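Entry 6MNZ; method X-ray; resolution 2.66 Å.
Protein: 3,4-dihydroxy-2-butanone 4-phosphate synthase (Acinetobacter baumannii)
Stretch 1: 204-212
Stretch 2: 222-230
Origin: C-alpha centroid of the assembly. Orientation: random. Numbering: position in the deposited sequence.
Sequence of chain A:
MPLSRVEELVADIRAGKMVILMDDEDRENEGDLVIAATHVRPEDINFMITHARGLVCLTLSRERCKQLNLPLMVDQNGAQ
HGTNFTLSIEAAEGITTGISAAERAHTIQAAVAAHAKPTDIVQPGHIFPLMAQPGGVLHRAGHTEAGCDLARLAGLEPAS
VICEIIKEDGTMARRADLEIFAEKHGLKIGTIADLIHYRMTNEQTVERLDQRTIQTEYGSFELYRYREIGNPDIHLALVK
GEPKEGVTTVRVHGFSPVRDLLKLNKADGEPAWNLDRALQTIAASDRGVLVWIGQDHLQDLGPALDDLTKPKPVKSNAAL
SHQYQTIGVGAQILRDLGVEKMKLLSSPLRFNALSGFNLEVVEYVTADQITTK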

# COMPACT_ATOMS: atom_id res chain seq x y z
N GLN A 204 9.81 -19.24 -18.72
CA GLN A 204 8.88 -18.26 -19.27
C GLN A 204 8.05 -17.70 -18.12
O GLN A 204 7.11 -18.34 -17.63
CB GLN A 204 8.00 -18.89 -20.34
CG GLN A 204 7.26 -17.86 -21.19
CD GLN A 204 6.08 -18.45 -21.93
OE1 GLN A 204 5.26 -19.16 -21.33
NE2 GLN A 204 5.87 -18.01 -23.16
N THR A 205 8.49 -16.57 -17.59
CA THR A 205 7.89 -15.98 -16.40
C THR A 205 6.80 -14.97 -16.73
O THR A 205 5.93 -14.73 -15.88
CB THR A 205 8.96 -15.32 -15.54
OG1 THR A 205 10.14 -16.14 -15.53
CG2 THR A 205 8.47 -15.14 -14.12
N VAL A 206 6.76 -14.44 -17.95
CA VAL A 206 5.86 -13.35 -18.31
C VAL A 206 4.92 -13.85 -19.39
O VAL A 206 5.31 -14.66 -20.24
CB VAL A 206 6.63 -12.11 -18.78
CG1 VAL A 206 5.67 -11.04 -19.28
CG2 VAL A 206 7.52 -11.56 -17.66
N GLU A 207 3.65 -13.45 -19.29
CA GLU A 207 2.65 -13.76 -20.30
C GLU A 207 1.84 -12.51 -20.63
O GLU A 207 1.39 -11.80 -19.73
CB GLU A 207 1.71 -14.88 -19.83
CG GLU A 207 0.58 -15.19 -20.80
CD GLU A 207 -0.48 -16.08 -20.19
OE1 GLU A 207 -0.27 -16.55 -19.05
OE2 GLU A 207 -1.61 -16.09 -20.71
N ARG A 208 1.54 -12.35 -21.92
CA ARG A 208 0.71 -11.25 -22.40
C ARG A 208 -0.77 -11.51 -22.13
O ARG A 208 -1.24 -12.65 -22.10
CB ARG A 208 0.93 -11.03 -23.90
CG ARG A 208 0.64 -12.24 -24.76
CD ARG A 208 1.40 -12.17 -26.07
NE ARG A 208 0.97 -11.03 -26.88
CZ ARG A 208 1.51 -10.68 -28.04
NH1 ARG A 208 2.53 -11.38 -28.54
NH2 ARG A 208 0.88 -9.81 -28.82
N LEU A 209 -1.53 -10.42 -22.07
CA LEU A 209 -2.95 -10.46 -21.76
C LEU A 209 -3.82 -10.12 -22.96
O LEU A 209 -4.70 -10.90 -23.34
CB LEU A 209 -3.26 -9.51 -20.60
CG LEU A 209 -2.63 -9.80 -19.23
CD1 LEU A 209 -3.39 -9.04 -18.15
CD2 LEU A 209 -2.62 -11.29 -18.93
N ASP A 210 -3.63 -8.95 -23.55
CA ASP A 210 -4.48 -8.49 -24.64
C ASP A 210 -3.76 -7.39 -25.39
O ASP A 210 -2.97 -6.64 -24.81
CB ASP A 210 -5.83 -7.98 -24.12
CG ASP A 210 -5.69 -6.81 -23.18
OD1 ASP A 210 -6.04 -5.68 -23.58
OD2 ASP A 210 -5.25 -7.02 -22.03
N GLN A 211 -4.04 -7.29 -26.68
CA GLN A 211 -3.52 -6.22 -27.51
C GLN A 211 -4.59 -5.16 -27.76
O GLN A 211 -5.77 -5.47 -27.92
CB GLN A 211 -3.01 -6.76 -28.85
CG GLN A 211 -2.02 -5.84 -29.55
CD GLN A 211 -1.34 -6.50 -30.74
OE1 GLN A 211 -1.17 -7.72 -30.77
NE2 GLN A 211 -0.82 -5.68 -31.65
N ARG A 212 -4.14 -3.91 -27.84
CA ARG A 212 -5.02 -2.77 -28.00
C ARG A 212 -4.33 -1.76 -28.90
O ARG A 212 -3.12 -1.80 -29.10
CB ARG A 212 -5.38 -2.13 -26.65
CG ARG A 212 -6.44 -2.88 -25.86
CD ARG A 212 -6.46 -2.43 -24.40
NE ARG A 212 -6.94 -1.06 -24.26
CZ ARG A 212 -8.22 -0.71 -24.23
NH1 ARG A 212 -9.17 -1.63 -24.37
NH2 ARG A 212 -8.56 0.57 -24.10
N GLU A 222 0.42 0.39 -30.21
CA GLU A 222 -0.20 -0.87 -29.82
C GLU A 222 0.13 -1.17 -28.36
O GLU A 222 1.29 -1.13 -27.96
CB GLU A 222 0.29 -2.01 -30.72
CG GLU A 222 0.08 -1.77 -32.20
CD GLU A 222 -1.39 -1.74 -32.58
OE1 GLU A 222 -2.23 -2.19 -31.78
OE2 GLU A 222 -1.70 -1.30 -33.71
N LEU A 223 -0.91 -1.44 -27.57
CA LEU A 223 -0.76 -1.71 -26.14
C LEU A 223 -0.72 -3.22 -25.94
O LEU A 223 -1.76 -3.89 -25.97
CB LEU A 223 -1.92 -1.09 -25.36
CG LEU A 223 -1.58 -0.48 -24.00
CD1 LEU A 223 -0.86 0.84 -24.18
CD2 LEU A 223 -2.84 -0.30 -23.17
N TYR A 224 0.43 -3.72 -25.50
CA TYR A 224 0.57 -5.09 -25.03
C TYR A 224 0.59 -5.09 -23.51
O TYR A 224 1.44 -4.45 -22.89
CB TYR A 224 1.85 -5.73 -25.60
CG TYR A 224 1.89 -5.78 -27.11
CD1 TYR A 224 1.96 -7.00 -27.78
CD2 TYR A 224 2.02 -4.62 -27.87
CE1 TYR A 224 2.12 -7.05 -29.15
CE2 TYR A 224 2.05 -4.67 -29.25
CZ TYR A 224 2.11 -5.89 -29.89
OH TYR A 224 2.22 -5.95 -31.25
N ARG A 225 -0.44 -5.69 -22.91
CA ARG A 225 -0.50 -5.89 -21.47
C ARG A 225 0.07 -7.26 -21.11
O ARG A 225 -0.42 -8.29 -21.58
CB ARG A 225 -1.94 -5.77 -20.97
CG ARG A 225 -2.43 -4.33 -20.86
CD ARG A 225 -3.95 -4.25 -20.78
NE ARG A 225 -4.42 -4.05 -19.41
CZ ARG A 225 -4.98 -4.99 -18.65
NH1 ARG A 225 -5.19 -6.21 -19.12
NH2 ARG A 225 -5.38 -4.69 -17.42
N TYR A 226 1.04 -7.27 -20.20
CA TYR A 226 1.69 -8.49 -19.74
C TYR A 226 1.47 -8.69 -18.25
O TYR A 226 1.25 -7.74 -17.50
CB TYR A 226 3.19 -8.46 -20.04
CG TYR A 226 3.52 -8.52 -21.51
CD1 TYR A 226 3.57 -7.36 -22.27
CD2 TYR A 226 3.77 -9.73 -22.14
CE1 TYR A 226 4.00 -7.40 -23.58
CE2 TYR A 226 4.23 -9.77 -23.44
CZ TYR A 226 4.23 -8.61 -24.19
OH TYR A 226 4.49 -8.68 -25.54
N ARG A 227 1.53 -9.95 -17.82
CA ARG A 227 1.55 -10.30 -16.41
C ARG A 227 2.65 -11.33 -16.15
O ARG A 227 2.78 -12.30 -16.90
CB ARG A 227 0.20 -10.85 -15.95
CG ARG A 227 -0.67 -9.84 -15.22
CD ARG A 227 -1.67 -10.53 -14.30
NE ARG A 227 -2.69 -11.26 -15.03
CZ ARG A 227 -3.90 -10.77 -15.34
NH1 ARG A 227 -4.20 -9.51 -15.08
NH2 ARG A 227 -4.77 -11.53 -15.99
N GLU A 228 3.34 -11.17 -15.02
CA GLU A 228 4.39 -12.09 -14.61
C GLU A 228 3.90 -13.00 -13.48
O GLU A 228 2.95 -12.67 -12.77
CB GLU A 228 5.64 -11.34 -14.14
CG GLU A 228 6.84 -12.26 -13.96
CD GLU A 228 8.06 -11.53 -13.45
OE1 GLU A 228 7.90 -10.68 -12.55
OE2 GLU A 228 9.17 -12.04 -13.68
N ILE A 229 4.49 -14.20 -13.41
CA ILE A 229 4.18 -15.13 -12.33
C ILE A 229 4.24 -14.41 -11.00
O ILE A 229 5.24 -13.75 -10.68
CB ILE A 229 5.16 -16.32 -12.36
CG1 ILE A 229 5.11 -17.05 -13.70
CG2 ILE A 229 4.87 -17.27 -11.21
CD1 ILE A 229 3.74 -17.59 -14.06
N GLY A 230 3.24 -14.65 -10.16
CA GLY A 230 3.18 -14.08 -8.84
C GLY A 230 2.49 -12.73 -8.77
O GLY A 230 1.95 -12.39 -7.71

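The ladder between these two antiparallel strands slips by one residue in its middle. From the Val 206 end, Val 206 faces Glu 228, Glu 207 faces Arg 227 and Arg 208 faces Tyr 226. From the Arg 212 end it is Arg 212 with Leu 223 and Gln 211 with Tyr 224. This leaves Leu 209 and Asp 210 opposite the single residue Arg 225, the signature of a bulge. Leu 209, with phi/psi of -111/-57°, leaves the extended conformation here, and its CA-to-CB bond points toward the second strand.

Leu 209 N donates to Arg 225 O at a very short 2.5 Å, with an angle of 143°, whereas Arg 225 N reaches past Leu 209 to Asp 210 O, a weak bond at 3.3 Å. Before the bulge the geometry is regular: Glu 207 N to Arg 227 O is 2.8 Å and Arg 227 N to Glu 207 O is 2.7 Å, at 168° and 171°. Ile 229 N extends the ladder to Thr 205 O at 2.9 Å. Beyond the bulge, Leu 223 N bonds Arg 212 O at 2.7 Å, while the return bond from Arg 212 N to Leu 223 O, 3.0 Å long, is weak because it bends to 129°. Before the bulge, the CA atoms of the non-hydrogen-bonded pairs come close, 4.2 Å for Val 206 and Glu 228 and 4.0 Å for Arg 208 and Tyr 226, against 5.3 Å for Glu 207 and Arg 227. CA-H...O contacts such as Arg 208 CA to Arg 225 O, 3.3 Å, fill the gaps.

Opposite charges meet within the bulge itself. Arg 225 NH1 donates to Asp 210 OD2 at 3.0 Å and 156°, forming a salt bridge, and the carboxylate oxygen lies near the guanidinium plane, where the N-H groups point. Leu 209 CD1 also sits over a face of the Arg 227 guanidinium, 3.2 Å from Arg 227 NH1.

The other face carries Val 206, Arg 208, Gln 211, Tyr 224, Tyr 226 and Glu 228. Gln 211 CG lies 4.2 Å from the centroid of the Tyr 224 ring and 10° off its normal, a CH-pi contact over the face. Arg 208 NH2 approaches the same ring at its edge, 3.0 Å from Tyr 224 CE1, so this is not face-on cation stacking. Farther along, Val 206 CG1 packs against Tyr 226 CB at 3.7 Å, an apolar contact between two buried residues.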